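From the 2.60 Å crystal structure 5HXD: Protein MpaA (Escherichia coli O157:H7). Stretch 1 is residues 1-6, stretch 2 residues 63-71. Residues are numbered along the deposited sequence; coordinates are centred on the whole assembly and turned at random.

Stretch 1 (1-6) MTVTRP
Stretch 2, residues 63-71: LRTLTPSLR

The N-terminal stretch, without regular helix or strand, meets the chain where a helix gives way to loop and then to a 3-10 segment at Pro68-Leu70. A single beta bridge sets the register, pairing Thr4 with Leu66 (CA-CA 4.5 Å). Its two backbone hydrogen bonds flank that pair: Thr67 N to Val3 O (3.1 Å, 152°) and Arg5 N to Thr65 O (2.7 Å, 149°). As Val3 pairs with Thr67 and Arg5 with Thr65, the two backbones run antiparallel at this bridge. Thr4 is extended (phi/psi -134/140), and its CA lies 3.5 Å from Thr65 O, a CA-H...O contact.

Arg5 loses most surface, 99 of the 405 Å² buried in all. Its CB points sideways, but chi angles m, t, m and chi4 174° bring the guanidinium edge-on to Arg64 O, which accepts from both Arg5 NE (2.8 Å) and Arg5 NH2 (2.7 Å). A long side chain with two donors on one edge suits this carbonyl.

Thr67, chi1 m (-48°), directs OG1 to donate to Thr2 O at 2.6 Å, so its hydroxyl extends the backbone pairing by one residue.

Val3 CB points away, yet with chi1 t its CG1 lies 4.4 Å from Leu66 CD1 and 4.3 Å from Leu70 CD1. Leu66 (t, p) and Leu70 (m, t) thus supply a small apolar contact with Val3.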

ATOM      1  N   MET A   1     -17.099   3.308 -27.545  1.00 68.02           N
ATOM      2  CA  MET A   1     -18.145   4.261 -27.161  1.00 70.04           C
ATOM      3  C   MET A   1     -18.538   4.133 -25.667  1.00 65.47           C
ATOM      4  O   MET A   1     -19.452   4.820 -25.202  1.00 64.09           O
ATOM      5  CB  MET A   1     -19.382   4.080 -28.063  1.00 62.33           C
ATOM      6  CG  MET A   1     -19.068   3.796 -29.551  1.00 60.88           C
ATOM      7  SD  MET A   1     -17.699   4.813 -30.189  1.00 88.27           S
ATOM      8  CE  MET A   1     -18.205   5.177 -31.875  1.00 63.15           C
ATOM      9  N   THR A   2     -17.826   3.270 -24.932  1.00 62.33           N
ATOM     10  CA  THR A   2     -18.141   2.907 -23.535  1.00 62.86           C
ATOM     11  C   THR A   2     -17.574   3.875 -22.480  1.00 66.18           C
ATOM     12  O   THR A   2     -16.490   4.437 -22.650  1.00 67.20           O
ATOM     13  CB  THR A   2     -17.605   1.473 -23.190  1.00 62.81           C
ATOM     14  OG1 THR A   2     -17.954   0.553 -24.229  1.00 57.76           O
ATOM     15  CG2 THR A   2     -18.177   0.965 -21.873  1.00 67.08           C
ATOM     16  N   VAL A   3     -18.305   4.048 -21.379  1.00 64.39           N
ATOM     17  CA  VAL A   3     -17.827   4.851 -20.249  1.00 70.12           C
ATOM     18  C   VAL A   3     -16.606   4.206 -19.540  1.00 65.72           C
ATOM     19  O   VAL A   3     -15.794   4.903 -18.924  1.00 59.90           O
ATOM     20  CB  VAL A   3     -18.975   5.094 -19.201  1.00 72.51           C
ATOM     21  CG1 VAL A   3     -18.689   6.319 -18.329  1.00 65.69           C
ATOM     22  CG2 VAL A   3     -20.335   5.227 -19.889  1.00 63.78           C
ATOM     23  N   THR A   4     -16.481   2.878 -19.633  1.00 73.08           N
ATOM     24  CA  THR A   4     -15.402   2.139 -18.956  1.00 66.55           C
ATOM     25  C   THR A   4     -14.693   1.111 -19.843  1.00 64.38           C
ATOM     26  O   THR A   4     -15.339   0.404 -20.618  1.00 68.18           O
ATOM     27  CB  THR A   4     -15.927   1.372 -17.721  1.00 67.14           C
ATOM     28  OG1 THR A   4     -16.579   0.163 -18.142  1.00 69.58           O
ATOM     29  CG2 THR A   4     -16.885   2.229 -16.903  1.00 67.07           C
ATOM     30  N   ARG A   5     -13.371   1.023 -19.711  1.00 65.66           N
ATOM     31  CA  ARG A   5     -12.600  -0.078 -20.296  1.00 66.22           C
ATOM     32  C   ARG A   5     -13.155  -1.438 -19.841  1.00 70.72           C
ATOM     33  O   ARG A   5     -13.609  -1.577 -18.702  1.00 71.53           O
ATOM     34  CB  ARG A   5     -11.122   0.029 -19.909  1.00 57.90           C
ATOM     35  CG  ARG A   5     -10.386   1.225 -20.473  1.00 63.60           C
ATOM     36  CD  ARG A   5      -8.870   0.957 -20.557  1.00 69.60           C
ATOM     37  NE  ARG A   5      -8.265   0.736 -19.242  1.00 68.15           N
ATOM     38  CZ  ARG A   5      -7.003   0.365 -19.034  1.00 58.55           C
ATOM     39  NH1 ARG A   5      -6.183   0.147 -20.051  1.00 55.14           N
ATOM     40  NH2 ARG A   5      -6.563   0.210 -17.797  1.00 61.32           N
ATOM     41  N   PRO A   6     -13.123  -2.445 -20.730  1.00 72.70           N
ATOM     42  CA  PRO A   6     -13.554  -3.807 -20.378  1.00 72.95           C
ATOM     43  C   PRO A   6     -12.764  -4.363 -19.188  1.00 78.33           C
ATOM     44  O   PRO A   6     -11.539  -4.206 -19.140  1.00 71.31           O
ATOM     45  CB  PRO A   6     -13.258  -4.617 -21.647  1.00 68.97           C
ATOM     46  CG  PRO A   6     -13.218  -3.626 -22.739  1.00 71.71           C
ATOM     47  CD  PRO A   6     -12.698  -2.347 -22.136  1.00 74.27           C
ATOM     48  N   LEU A  63      -8.607   4.931 -12.318  1.00 52.00           N
ATOM     49  CA  LEU A  63      -7.754   5.408 -13.396  1.00 47.27           C
ATOM     50  C   LEU A  63      -7.602   4.359 -14.492  1.00 51.31           C
ATOM     51  O   LEU A  63      -7.465   4.694 -15.665  1.00 56.22           O
ATOM     52  CB  LEU A  63      -6.393   5.811 -12.839  1.00 47.11           C
ATOM     53  CG  LEU A  63      -5.299   6.364 -13.751  1.00 48.43           C
ATOM     54  CD1 LEU A  63      -5.765   7.576 -14.492  1.00 44.82           C
ATOM     55  CD2 LEU A  63      -4.109   6.733 -12.907  1.00 49.01           C
ATOM     56  N   ARG A  64      -7.653   3.090 -14.103  1.00 59.18           N
ATOM     57  CA  ARG A  64      -7.489   1.952 -15.019  1.00 59.84           C
ATOM     58  C   ARG A  64      -8.831   1.489 -15.607  1.00 62.30           C
ATOM     59  O   ARG A  64      -8.860   0.623 -16.487  1.00 62.62           O
ATOM     60  CB  ARG A  64      -6.793   0.767 -14.298  1.00 53.80           C
ATOM     61  CG  ARG A  64      -5.266   0.908 -14.154  1.00 51.13           C
ATOM     62  CD  ARG A  64      -4.582  -0.288 -13.469  1.00 58.43           C
ATOM     63  NE  ARG A  64      -4.908  -0.378 -12.041  1.00 63.10           N
ATOM     64  CZ  ARG A  64      -5.613  -1.359 -11.481  1.00 52.03           C
ATOM     65  NH1 ARG A  64      -6.064  -2.359 -12.221  1.00 52.55           N
ATOM     66  NH2 ARG A  64      -5.872  -1.333 -10.178  1.00 48.07           N
ATOM     67  N   THR A  65      -9.932   2.065 -15.117  1.00 61.19           N
ATOM     68  CA  THR A  65     -11.288   1.676 -15.525  1.00 61.28           C
ATOM     69  C   THR A  65     -11.916   2.660 -16.500  1.00 63.50           C
ATOM     70  O   THR A  65     -12.210   2.308 -17.641  1.00 66.45           O
ATOM     71  CB  THR A  65     -12.224   1.553 -14.313  1.00 64.63           C
ATOM     72  OG1 THR A  65     -11.832   0.422 -13.529  1.00 68.36           O
ATOM     73  CG2 THR A  65     -13.674   1.383 -14.753  1.00 62.80           C
ATOM     74  N   LEU A  66     -12.136   3.888 -16.026  1.00 67.43           N
ATOM     75  CA  LEU A  66     -12.693   4.976 -16.824  1.00 56.37           C
ATOM     76  C   LEU A  66     -11.986   5.074 -18.177  1.00 58.01           C
ATOM     77  O   LEU A  66     -10.782   4.840 -18.270  1.00 57.83           O
ATOM     78  CB  LEU A  66     -12.592   6.303 -16.059  1.00 52.27           C
ATOM     79  CG  LEU A  66     -13.088   7.555 -16.814  1.00 59.73           C
ATOM     80  CD1 LEU A  66     -14.554   7.410 -17.242  1.00 51.32           C
ATOM     81  CD2 LEU A  66     -12.854   8.846 -16.014  1.00 45.02           C
ATOM     82  N   THR A  67     -12.743   5.378 -19.230  1.00 57.87           N
ATOM     83  CA  THR A  67     -12.162   5.449 -20.561  1.00 56.20           C
ATOM     84  C   THR A  67     -11.306   6.701 -20.615  1.00 54.83           C
ATOM     85  O   THR A  67     -11.757   7.765 -20.203  1.00 50.08           O
ATOM     86  CB  THR A  67     -13.238   5.459 -21.648  1.00 55.68           C
ATOM     87  OG1 THR A  67     -14.181   4.410 -21.380  1.00 54.81           O
ATOM     88  CG2 THR A  67     -12.614   5.245 -23.029  1.00 50.39           C
ATOM     89  N   PRO A  68     -10.046   6.562 -21.071  1.00 57.89           N
ATOM     90  CA  PRO A  68      -9.025   7.613 -20.958  1.00 59.00           C
ATOM     91  C   PRO A  68      -9.449   8.979 -21.496  1.00 57.79           C
ATOM     92  O   PRO A  68      -9.212   9.979 -20.804  1.00 61.25           O
ATOM     93  CB  PRO A  68      -7.854   7.046 -21.767  1.00 52.33           C
ATOM     94  CG  PRO A  68      -7.979   5.611 -21.610  1.00 53.56           C
ATOM     95  CD  PRO A  68      -9.457   5.295 -21.530  1.00 57.12           C
ATOM     96  N   SER A  69     -10.064   9.021 -22.680  1.00 62.19           N
ATOM     97  CA  SER A  69     -10.485  10.285 -23.317  1.00 57.58           C
ATOM     98  C   SER A  69     -11.255  11.207 -22.374  1.00 53.39           C
ATOM     99  O   SER A  69     -11.119  12.429 -22.454  1.00 61.38           O
ATOM    100  CB  SER A  69     -11.355  10.008 -24.554  1.00 56.65           C
ATOM    101  OG  SER A  69     -10.940   8.847 -25.257  1.00 60.40           O
ATOM    102  N   LEU A  70     -12.056  10.609 -21.491  1.00 48.53           N
ATOM    103  CA  LEU A  70     -12.969  11.326 -20.599  1.00 51.70           C
ATOM    104  C   LEU A  70     -12.336  11.906 -19.315  1.00 55.91           C
ATOM    105  O   LEU A  70     -13.044  12.510 -18.502  1.00 59.20           O
ATOM    106  CB  LEU A  70     -14.126  10.400 -20.189  1.00 51.62           C
ATOM    107  CG  LEU A  70     -14.918   9.613 -21.241  1.00 53.85           C
ATOM    108  CD1 LEU A  70     -15.717   8.466 -20.594  1.00 46.26           C
ATOM    109  CD2 LEU A  70     -15.842  10.543 -22.030  1.00 42.67           C
ATOM    110  N   ARG A  71     -11.030  11.728 -19.106  1.00 50.91           N
ATOM    111  CA  ARG A  71     -10.427  12.211 -17.857  1.00 56.14           C
ATOM    112  C   ARG A  71     -10.173  13.712 -17.914  1.00 53.97           C
ATOM    113  O   ARG A  71      -9.502  14.215 -18.822  1.00 57.01           O
ATOM    114  CB  ARG A  71      -9.118  11.460 -17.528  1.00 56.96           C
ATOM    115  CG  ARG A  71      -8.612  11.680 -16.082  1.00 52.83           C
ATOM    116  CD  ARG A  71      -7.727  10.517 -15.547  1.00 49.38           C
ATOM    117  NE  ARG A  71      -6.499  10.336 -16.318  1.00 42.21           N
ATOM    118  CZ  ARG A  71      -5.399  11.056 -16.138  1.00 43.62           C
ATOM    119  NH1 ARG A  71      -5.376  11.997 -15.212  1.00 47.77           N
ATOM    120  NH2 ARG A  71      -4.324  10.844 -16.881  1.00 44.76           N
TER